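Long-range contacts in putative N-acetylmuramoyl-L-alanine amidase,autolysin cwp6 (Peptoclostridium difficile, PDB 5J72), which probably hydrolyses the amide bond between N-acetylmuramic acid and L-alanine in peptidoglycan with a zinc-dependent amidase domain, and carries three cell-wall-binding CWB2 repeats: residues I529-S534 with V602-I607; A558-L563 with R575-R580; L567-M572 with V622-T627. All coordinates share one frame; numbering follows the deposited sequence.

Interaction 1. Residues I529-S534 with V602-I607. With ZN (zinc ion), chain I.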
loop_
_atom_site.group_PDB
_atom_site.type_symbol
_atom_site.label_atom_id
_atom_site.label_comp_id
_atom_site.label_asym_id
_atom_site.label_seq_id
_atom_site.Cartn_x
_atom_site.Cartn_y
_atom_site.Cartn_z
ATOM N N ILE A 529 -15.803 21.391 8.308
ATOM C CA ILE A 529 -16.654 20.305 8.717
ATOM C C ILE A 529 -16.549 20.170 10.208
ATOM O O ILE A 529 -15.448 19.985 10.741
ATOM C CB ILE A 529 -16.208 18.975 7.990
ATOM C CG1 ILE A 529 -16.518 19.119 6.465
ATOM C CG2 ILE A 529 -16.993 17.751 8.514
ATOM C CD1 ILE A 529 -15.988 17.951 5.624
ATOM N N HIS A 530 -17.688 20.241 10.874
ATOM C CA HIS A 530 -17.783 20.209 12.329
ATOM C C HIS A 530 -18.931 19.311 12.808
ATOM O O HIS A 530 -19.737 18.856 11.994
ATOM C CB HIS A 530 -18.035 21.648 12.831
ATOM C CG HIS A 530 -16.806 22.513 12.784
ATOM N ND1 HIS A 530 -16.109 22.880 13.944
ATOM C CD2 HIS A 530 -16.150 23.058 11.719
ATOM C CE1 HIS A 530 -15.075 23.604 13.526
ATOM N NE2 HIS A 530 -15.039 23.748 12.203
ATOM N N TYR A 531 -18.986 19.023 14.127
ATOM C CA TYR A 531 -20.090 18.257 14.719
ATOM C C TYR A 531 -20.684 19.139 15.843
ATOM O O TYR A 531 -19.920 19.821 16.534
ATOM C CB TYR A 531 -19.606 16.908 15.249
ATOM C CG TYR A 531 -19.543 15.894 14.129
ATOM C CD1 TYR A 531 -20.572 14.979 13.930
ATOM C CD2 TYR A 531 -18.483 15.892 13.223
ATOM C CE1 TYR A 531 -20.559 14.101 12.852
ATOM C CE2 TYR A 531 -18.461 15.013 12.140
ATOM C CZ TYR A 531 -19.503 14.125 11.954
ATOM O OH TYR A 531 -19.485 13.261 10.878
ATOM N N ASN A 532 -22.027 19.182 15.980
ATOM C CA ASN A 532 -22.712 20.041 16.968
ATOM C C ASN A 532 -22.811 19.382 18.315
ATOM O O ASN A 532 -22.477 18.204 18.470
ATOM C CB ASN A 532 -24.144 20.350 16.536
ATOM C CG ASN A 532 -24.341 21.794 16.283
ATOM O OD1 ASN A 532 -23.828 22.613 17.044
ATOM N ND2 ASN A 532 -25.023 22.208 15.213
ATOM N N ALA A 533 -23.295 20.164 19.298
ATOM C CA ALA A 533 -23.495 19.698 20.692
ATOM C C ALA A 533 -24.393 20.721 21.406
ATOM O O ALA A 533 -24.508 21.844 20.956
ATOM C CB ALA A 533 -22.145 19.604 21.445
ATOM N N SER A 534 -25.008 20.320 22.482
ATOM C CA SER A 534 -25.820 21.168 23.340
ATOM C C SER A 534 -25.873 20.304 24.620
ATOM O O SER A 534 -25.129 20.538 25.556
ATOM C CB SER A 534 -27.189 21.452 22.712
ATOM O OG SER A 534 -27.974 20.299 22.445
ATOM N N VAL A 602 -20.247 23.226 7.896
ATOM C CA VAL A 602 -21.214 22.165 8.043
ATOM C C VAL A 602 -21.190 21.592 9.419
ATOM O O VAL A 602 -20.133 21.177 9.872
ATOM C CB VAL A 602 -20.896 21.012 7.038
ATOM C CG1 VAL A 602 -21.920 19.879 7.161
ATOM C CG2 VAL A 602 -20.846 21.565 5.603
ATOM N N GLU A 603 -22.368 21.562 10.121
ATOM C CA GLU A 603 -22.459 20.887 11.416
ATOM C C GLU A 603 -23.180 19.615 11.056
ATOM O O GLU A 603 -24.436 19.597 11.043
ATOM C CB GLU A 603 -23.285 21.701 12.413
ATOM C CG GLU A 603 -22.579 23.009 12.717
ATOM C CD GLU A 603 -21.554 22.839 13.849
ATOM O OE1 GLU A 603 -21.315 21.706 14.280
ATOM O OE2 GLU A 603 -21.000 23.851 14.292
ATOM N N CYS A 604 -22.419 18.540 10.728
ATOM C CA CYS A 604 -22.977 17.274 10.232
ATOM C C CYS A 604 -24.110 16.678 11.019
ATOM O O CYS A 604 -25.064 16.158 10.449
ATOM C CB CYS A 604 -21.859 16.234 10.124
ATOM S SG CYS A 604 -20.466 16.808 9.120
ATOM N N ALA A 605 -23.952 16.688 12.350
ATOM C CA ALA A 605 -24.896 16.057 13.255
ATOM C C ALA A 605 -24.489 16.469 14.680
ATOM O O ALA A 605 -23.423 17.080 14.859
ATOM C CB ALA A 605 -24.772 14.548 13.119
ATOM N N PHE A 606 -25.348 16.166 15.680
ATOM C CA PHE A 606 -25.047 16.473 17.081
ATOM C C PHE A 606 -24.330 15.284 17.573
ATOM O O PHE A 606 -24.906 14.202 17.615
ATOM C CB PHE A 606 -26.334 16.726 17.916
ATOM C CG PHE A 606 -26.792 18.160 17.783
ATOM C CD1 PHE A 606 -27.277 18.642 16.576
ATOM C CD2 PHE A 606 -26.658 19.047 18.839
ATOM C CE1 PHE A 606 -27.615 19.977 16.427
ATOM C CE2 PHE A 606 -26.997 20.386 18.681
ATOM C CZ PHE A 606 -27.472 20.840 17.474
ATOM N N ILE A 607 -23.046 15.466 17.955
ATOM C CA ILE A 607 -22.205 14.345 18.413
ATOM C C ILE A 607 -22.643 13.806 19.807
ATOM O O ILE A 607 -22.205 12.717 20.195
ATOM C CB ILE A 607 -20.699 14.803 18.429
ATOM C CG1 ILE A 607 -19.792 13.565 18.264
ATOM C CG2 ILE A 607 -20.340 15.572 19.749
ATOM C CD1 ILE A 607 -18.367 13.984 17.916
HETATM ZN ZN ZN I . -16.750 22.637 16.031
HETATM O O HOH W 1 -18.907 22.717 16.082
HETATM O O HOH W 2 -25.859 20.040 13.409
HETATM O O HOH W 3 -16.740 24.779 16.277
HETATM O O HOH W 4 -17.263 22.671 18.322
#

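Interaction 2. Residues A558-L563 with R575-R580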
loop_
_atom_site.group_PDB
_atom_site.type_symbol
_atom_site.label_atom_id
_atom_site.label_comp_id
_atom_site.label_asym_id
_atom_site.label_seq_id
_atom_site.Cartn_x
_atom_site.Cartn_y
_atom_site.Cartn_z
ATOM N N ALA A 558 -24.283 26.579 -1.978
ATOM C CA ALA A 558 -23.416 25.499 -1.444
ATOM C C ALA A 558 -24.075 24.902 -0.234
ATOM O O ALA A 558 -24.230 23.693 -0.148
ATOM C CB ALA A 558 -22.048 26.085 -1.074
ATOM N N ALA A 559 -24.542 25.721 0.726
ATOM C CA ALA A 559 -25.131 25.142 1.941
ATOM C C ALA A 559 -26.421 24.375 1.662
ATOM O O ALA A 559 -26.700 23.350 2.297
ATOM C CB ALA A 559 -25.399 26.283 2.981
ATOM N N SER A 560 -27.249 24.886 0.687
ATOM C CA SER A 560 -28.521 24.211 0.335
ATOM C C SER A 560 -28.236 22.861 -0.325
ATOM O O SER A 560 -28.849 21.863 0.067
ATOM C CB SER A 560 -29.337 25.050 -0.651
ATOM O OG SER A 560 -29.383 26.376 -0.137
ATOM N N ASN A 561 -27.281 22.841 -1.288
ATOM C CA ASN A 561 -26.908 21.571 -1.967
ATOM C C ASN A 561 -26.410 20.541 -0.973
ATOM O O ASN A 561 -26.867 19.398 -0.981
ATOM C CB ASN A 561 -25.832 21.844 -2.995
ATOM C CG ASN A 561 -26.333 22.575 -4.190
ATOM O OD1 ASN A 561 -27.539 22.519 -4.411
ATOM N ND2 ASN A 561 -25.502 23.281 -4.968
ATOM N N ILE A 562 -25.458 20.919 -0.070
ATOM C CA ILE A 562 -24.905 19.915 0.903
ATOM C C ILE A 562 -25.944 19.447 1.846
ATOM O O ILE A 562 -26.043 18.250 2.160
ATOM C CB ILE A 562 -23.687 20.580 1.659
ATOM C CG1 ILE A 562 -22.558 20.836 0.632
ATOM C CG2 ILE A 562 -23.242 19.683 2.842
ATOM C CD1 ILE A 562 -21.488 21.823 1.106
ATOM N N LEU A 563 -26.772 20.358 2.344
ATOM C CA LEU A 563 -27.822 19.940 3.282
ATOM C C LEU A 563 -28.766 18.916 2.578
ATOM O O LEU A 563 -29.140 17.905 3.129
ATOM C CB LEU A 563 -28.619 21.257 3.674
ATOM C CG LEU A 563 -29.816 20.982 4.585
ATOM C CD1 LEU A 563 -29.394 20.419 5.926
ATOM C CD2 LEU A 563 -30.547 22.298 4.824
ATOM N N ARG A 575 -32.267 21.227 10.231
ATOM C CA ARG A 575 -32.272 22.490 10.948
ATOM C C ARG A 575 -32.077 23.665 10.012
ATOM O O ARG A 575 -32.110 24.816 10.444
ATOM C CB ARG A 575 -31.230 22.458 12.071
ATOM C CG ARG A 575 -31.316 21.148 12.905
ATOM C CD ARG A 575 -30.106 20.989 13.856
ATOM N NE ARG A 575 -29.898 22.206 14.646
ATOM C CZ ARG A 575 -30.310 22.351 15.900
ATOM N NH1 ARG A 575 -30.931 21.351 16.524
ATOM N NH2 ARG A 575 -30.119 23.500 16.537
ATOM N N GLY A 576 -31.881 23.401 8.723
ATOM C CA GLY A 576 -31.788 24.479 7.754
ATOM C C GLY A 576 -30.405 25.064 7.624
ATOM O O GLY A 576 -29.498 24.633 8.323
ATOM N N ILE A 577 -30.255 26.038 6.712
ATOM C CA ILE A 577 -29.013 26.742 6.500
ATOM C C ILE A 577 -29.143 28.011 7.381
ATOM O O ILE A 577 -30.256 28.550 7.500
ATOM C CB ILE A 577 -28.813 27.005 5.008
ATOM C CG1 ILE A 577 -29.972 27.800 4.388
ATOM C CG2 ILE A 577 -28.722 25.645 4.295
ATOM C CD1 ILE A 577 -29.598 28.376 3.029
ATOM N N LYS A 578 -28.065 28.479 7.996
ATOM C CA LYS A 578 -28.146 29.605 8.920
ATOM C C LYS A 578 -27.061 30.637 8.754
ATOM O O LYS A 578 -25.999 30.348 8.186
ATOM C CB LYS A 578 -28.000 29.068 10.301
ATOM C CG LYS A 578 -29.034 28.106 10.740
ATOM C CD LYS A 578 -28.724 27.735 12.152
ATOM C CE LYS A 578 -29.925 27.222 12.889
ATOM N NZ LYS A 578 -30.354 25.912 12.374
ATOM N N THR A 579 -27.322 31.888 9.190
ATOM C CA THR A 579 -26.275 32.882 9.193
ATOM C C THR A 579 -26.185 33.317 10.664
ATOM O O THR A 579 -27.112 33.091 11.448
ATOM C CB THR A 579 -26.481 34.052 8.265
ATOM O OG1 THR A 579 -27.645 34.782 8.668
ATOM C CG2 THR A 579 -26.621 33.638 6.860
ATOM N N ARG A 580 -25.057 33.898 11.046
ATOM C CA ARG A 580 -24.856 34.338 12.413
ATOM C C ARG A 580 -23.857 35.484 12.353
ATOM O O ARG A 580 -22.847 35.410 11.652
ATOM C CB ARG A 580 -24.398 33.189 13.265
ATOM C CG ARG A 580 -24.521 33.516 14.728
ATOM C CD ARG A 580 -23.647 32.616 15.568
ATOM N NE ARG A 580 -23.347 33.265 16.845
ATOM C CZ ARG A 580 -23.046 32.602 17.952
ATOM N NH1 ARG A 580 -23.008 31.275 17.947
ATOM N NH2 ARG A 580 -22.773 33.261 19.073
#

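Interaction 3. Residues L567-M572 with V622-T627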
loop_
_atom_site.group_PDB
_atom_site.type_symbol
_atom_site.label_atom_id
_atom_site.label_comp_id
_atom_site.label_asym_id
_atom_site.label_seq_id
_atom_site.Cartn_x
_atom_site.Cartn_y
_atom_site.Cartn_z
ATOM N N LEU A 567 -29.225 14.936 3.770
ATOM C CA LEU A 567 -30.548 14.439 4.109
ATOM C C LEU A 567 -30.977 13.301 3.164
ATOM O O LEU A 567 -31.811 12.509 3.568
ATOM C CB LEU A 567 -31.521 15.615 4.111
ATOM C CG LEU A 567 -31.276 16.578 5.330
ATOM C CD1 LEU A 567 -32.038 17.899 5.175
ATOM C CD2 LEU A 567 -31.724 15.864 6.603
ATOM N N GLU A 568 -30.405 13.197 1.939
ATOM C CA GLU A 568 -30.753 12.079 1.039
ATOM C C GLU A 568 -30.324 10.736 1.653
ATOM O O GLU A 568 -30.905 9.721 1.281
ATOM C CB GLU A 568 -30.095 12.280 -0.383
ATOM C CG GLU A 568 -30.782 13.426 -1.123
ATOM C CD GLU A 568 -30.271 13.672 -2.558
ATOM O OE1 GLU A 568 -29.290 13.024 -2.988
ATOM O OE2 GLU A 568 -30.891 14.546 -3.261
ATOM N N LYS A 569 -29.339 10.688 2.608
ATOM C CA LYS A 569 -28.879 9.396 3.182
ATOM C C LYS A 569 -29.034 9.319 4.653
ATOM O O LYS A 569 -28.788 8.278 5.230
ATOM C CB LYS A 569 -27.369 9.140 2.946
ATOM C CG LYS A 569 -26.966 9.168 1.510
ATOM C CD LYS A 569 -27.318 7.886 0.809
ATOM C CE LYS A 569 -27.819 8.272 -0.555
ATOM N NZ LYS A 569 -27.821 7.126 -1.491
ATOM N N PHE A 570 -29.403 10.410 5.273
ATOM C CA PHE A 570 -29.512 10.440 6.713
ATOM C C PHE A 570 -30.860 11.022 7.147
ATOM O O PHE A 570 -31.108 12.195 6.845
ATOM C CB PHE A 570 -28.361 11.344 7.282
ATOM C CG PHE A 570 -27.004 10.699 7.119
ATOM C CD1 PHE A 570 -26.561 9.744 8.017
ATOM C CD2 PHE A 570 -26.198 11.010 6.049
ATOM C CE1 PHE A 570 -25.334 9.111 7.835
ATOM C CE2 PHE A 570 -24.962 10.371 5.872
ATOM C CZ PHE A 570 -24.552 9.428 6.773
ATOM N N ASN A 571 -31.702 10.258 7.860
ATOM C CA ASN A 571 -32.983 10.820 8.285
ATOM C C ASN A 571 -32.812 11.566 9.601
ATOM O O ASN A 571 -33.228 11.071 10.641
ATOM C CB ASN A 571 -34.077 9.724 8.469
ATOM C CG ASN A 571 -35.486 10.329 8.494
ATOM N N MET A 572 -32.192 12.753 9.550
ATOM C CA MET A 572 -31.970 13.606 10.722
ATOM C C MET A 572 -32.801 14.856 10.588
ATOM O O MET A 572 -33.213 15.197 9.477
ATOM C CB MET A 572 -30.497 14.039 10.819
ATOM C CG MET A 572 -29.563 12.916 11.170
ATOM S SD MET A 572 -27.849 13.528 11.160
ATOM C CE MET A 572 -26.870 11.917 11.088
ATOM N N VAL A 622 -19.701 6.921 8.584
ATOM C CA VAL A 622 -19.021 8.218 8.591
ATOM C C VAL A 622 -18.523 8.501 7.193
ATOM O O VAL A 622 -18.562 9.634 6.724
ATOM C CB VAL A 622 -17.859 8.212 9.626
ATOM C CG1 VAL A 622 -16.993 9.488 9.454
ATOM C CG2 VAL A 622 -18.434 8.140 11.020
ATOM N N LYS A 623 -18.046 7.442 6.498
ATOM C CA LYS A 623 -17.585 7.648 5.135
ATOM C C LYS A 623 -18.812 8.126 4.250
ATOM O O LYS A 623 -18.654 8.991 3.410
ATOM C CB LYS A 623 -16.996 6.353 4.590
ATOM C CG LYS A 623 -16.534 6.557 3.156
ATOM C CD LYS A 623 -15.869 5.307 2.575
ATOM C CE LYS A 623 -14.982 5.731 1.410
ATOM N NZ LYS A 623 -13.837 6.606 1.849
ATOM N N THR A 624 -20.010 7.596 4.490
ATOM C CA THR A 624 -21.185 8.022 3.697
ATOM C C THR A 624 -21.477 9.511 3.958
ATOM O O THR A 624 -21.781 10.264 3.040
ATOM C CB THR A 624 -22.389 7.168 4.072
ATOM O OG1 THR A 624 -22.057 5.840 3.664
ATOM C CG2 THR A 624 -23.686 7.623 3.358
ATOM N N MET A 625 -21.351 9.930 5.210
ATOM C CA MET A 625 -21.547 11.346 5.539
ATOM C C MET A 625 -20.578 12.180 4.749
ATOM O O MET A 625 -20.984 13.182 4.145
ATOM C CB MET A 625 -21.329 11.556 7.032
ATOM C CG MET A 625 -21.359 13.058 7.411
ATOM S SD MET A 625 -23.006 13.844 7.156
ATOM C CE MET A 625 -24.007 13.060 8.528
ATOM N N GLY A 626 -19.251 11.791 4.692
ATOM C CA GLY A 626 -18.314 12.611 3.935
ATOM C C GLY A 626 -18.621 12.594 2.437
ATOM O O GLY A 626 -18.484 13.608 1.747
ATOM N N THR A 627 -18.974 11.420 1.932
ATOM C CA THR A 627 -19.288 11.326 0.509
ATOM C C THR A 627 -20.476 12.290 0.129
ATOM O O THR A 627 -20.378 13.002 -0.877
ATOM C CB THR A 627 -19.768 9.898 0.196
ATOM O OG1 THR A 627 -18.656 9.016 0.503
ATOM C CG2 THR A 627 -20.205 9.783 -1.347
#

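Interaction 1. Residues I529-S534 with V602-I607
Strands 529-532 and 602-604 pair in parallel register at the centre of the amidase sheet, their short axes 51° apart and 4.6 Å at closest, and a beta bulge between H530 and N532 shifts the pairing by one residue, so that H530 lies beside E603 but N532 beside F606. Four backbone hydrogen bonds hold the pair: H530 N to V602 O, C604 N to H530 O, N532 N to A605 O, and I607 N to N532 O. One sheet face carries H530, N532, E603 and F606. H530 rises from it and turns ND1 to the zinc at 2.2 Å; H460 and E477 complete the protein ligands, and E477 also accepts a hydrogen bond from Y531 N. E603, bent at chi2 (-86°), brings its carboxylate beside this site, where OE2 lies 3.0 Å from a zinc-bound water, placed to accept from it, with Y531 O competing. A carboxylate so placed could help to polarise the water or take its proton. The amide of N532 stacks on the carboxylate of E603, the planes 11° apart, and N532 ND2 donates to a second water that donates to E603 O. On its other flank N532 sets CB squarely over the F606 ring, 3.3 Å from the centroid, a CH-pi contact. On the opposite face from H530, Y531 packs against helix 619-637 and is hydrogen-bonded through OH to T484 of helix 477-494; C604 CB lies over one ring face, 3.9 Å from the centroid, and I529 CG2 is 3.6 Å from C604 SG. Two zinc histidines at the C-terminal ends of neighbouring parallel strands, with E477 opening helix 477-494, are characteristic of the Amidase_3 active site, and E603 is placed consistently with the family's general base.

Interaction 2. Residues A558-L563 with R575-R580
Helix 554-569 enters the contact at A559, whose CB points toward strand 574-578 and meets I577 CG2 at 3.6 Å. This is the closest approach of the two segments, and the methyl of alanine lets helix and strand come near: the CA atoms of A559 and I577 are 6.2 Å apart, while the short axes pass at 8.4 Å and run nearly antiparallel (158°). I577 reaches across with its two branches divided. CG2, anti to the carbonyl carbon, turns to A559 and L563, whereas CG1 takes the crowded position between backbone N and carbonyl carbon (chi1 57°) and carries CD1 toward the next residue of the helix. There S560 OG lies 3.8 Å from I577 CD1, a van der Waals touch; the hydroxyl is hydrogen-bonded to K556 O one turn back. I562 faces another way, toward I600 and V602 of the central strand 599-606. One turn on from A559, L563 comes round to the same side as A559. With CG anti to its backbone N, it crosses I577 obliquely and puts CD2 3.8 Å from I577 CG2, while the same methyl lies 3.9 Å from G576 CA. The positive phi of G576 (85°) would crowd a side chain there against R575 O. On the strand, K578 directs its CB away from the helix; its NZ gives a hydrogen bond of 2.8 Å to R575 O from above the carbonyl plane and also forms a salt bridge with E542, which R575 NE shares. Helix and edge strand of this beta-alpha-beta unit are thus held chiefly by close apolar fit and not by directional bonds, while the charges of R575, K578 and E542 pair with each other on the far side of the strand.

Interaction 3. Residues L567-M572 with V622-T627
In the alpha/beta fold of the amidase domain, the loop that follows helix 554-569 packs here on the long final helix 619-637. The aromatic contact leads. F570 has CG anti to its carbonyl carbon (chi1 -70°), which sends the ring toward the final helix, and M625 doubles back to receive it: anti at chi1 (173°), then bent at both chi2 and chi3, so that its terminal methyl rather than its sulfur comes over the ring. M625 CE stands 3.8 Å from the F570 centroid and nearly on the ring normal, a CH-pi contact over the face. The sulfur follows obliquely, M625 SD lying 4.7 Å from the centroid, so the pair is also a Met-aromatic contact. The outer end of the same ring meets backbone, with F570 CE2 3.6 Å from M625 CA, so that the phenyl group rests against the helix itself as well as against the thioether.

Aliphatic touches extend the contact around this pair. T624 turns CG2 to the ring, 3.9 Å from F570 CE2, and its OG1 is hydrogen-bonded to E620 O a turn earlier in the helix. The same methyl meets the stem of K569, whose CB points toward the helix before the chain bends twice and leads its end elsewhere. L616 and K615 of a nearby loop also pack on F570. No hydrogen bond links the two segments; within the helix, K623 O accepts from both T627 N and T627 OG1. M572, extended beyond CG, reaches in from the loop and brings its methyl tip to tip against that of M625, M572 CE lying 4.0 Å from M625 CE.

Overall arrangement
From the N terminus, strand 525-532 comes first, and interaction 1 closes a loop of 67 residues by pairing it with strand 599-606. Interaction 2 is nested wholly inside that loop, joining helix 554-569 to edge strand 574-578 of the same sheet. Interaction 3 begins on the end of that helix, inside the loop, and leaves it to meet helix 619-637, so it crosses both others. Centres lie 13 to 15 Å apart. F606 packs on R575 and V602 on I562 between interactions 1 and 2; M572 and M625 reach C604 and A605 between 1 and 3. Together they tie the zinc-bearing strands to the sheet edge and the C-terminal helix.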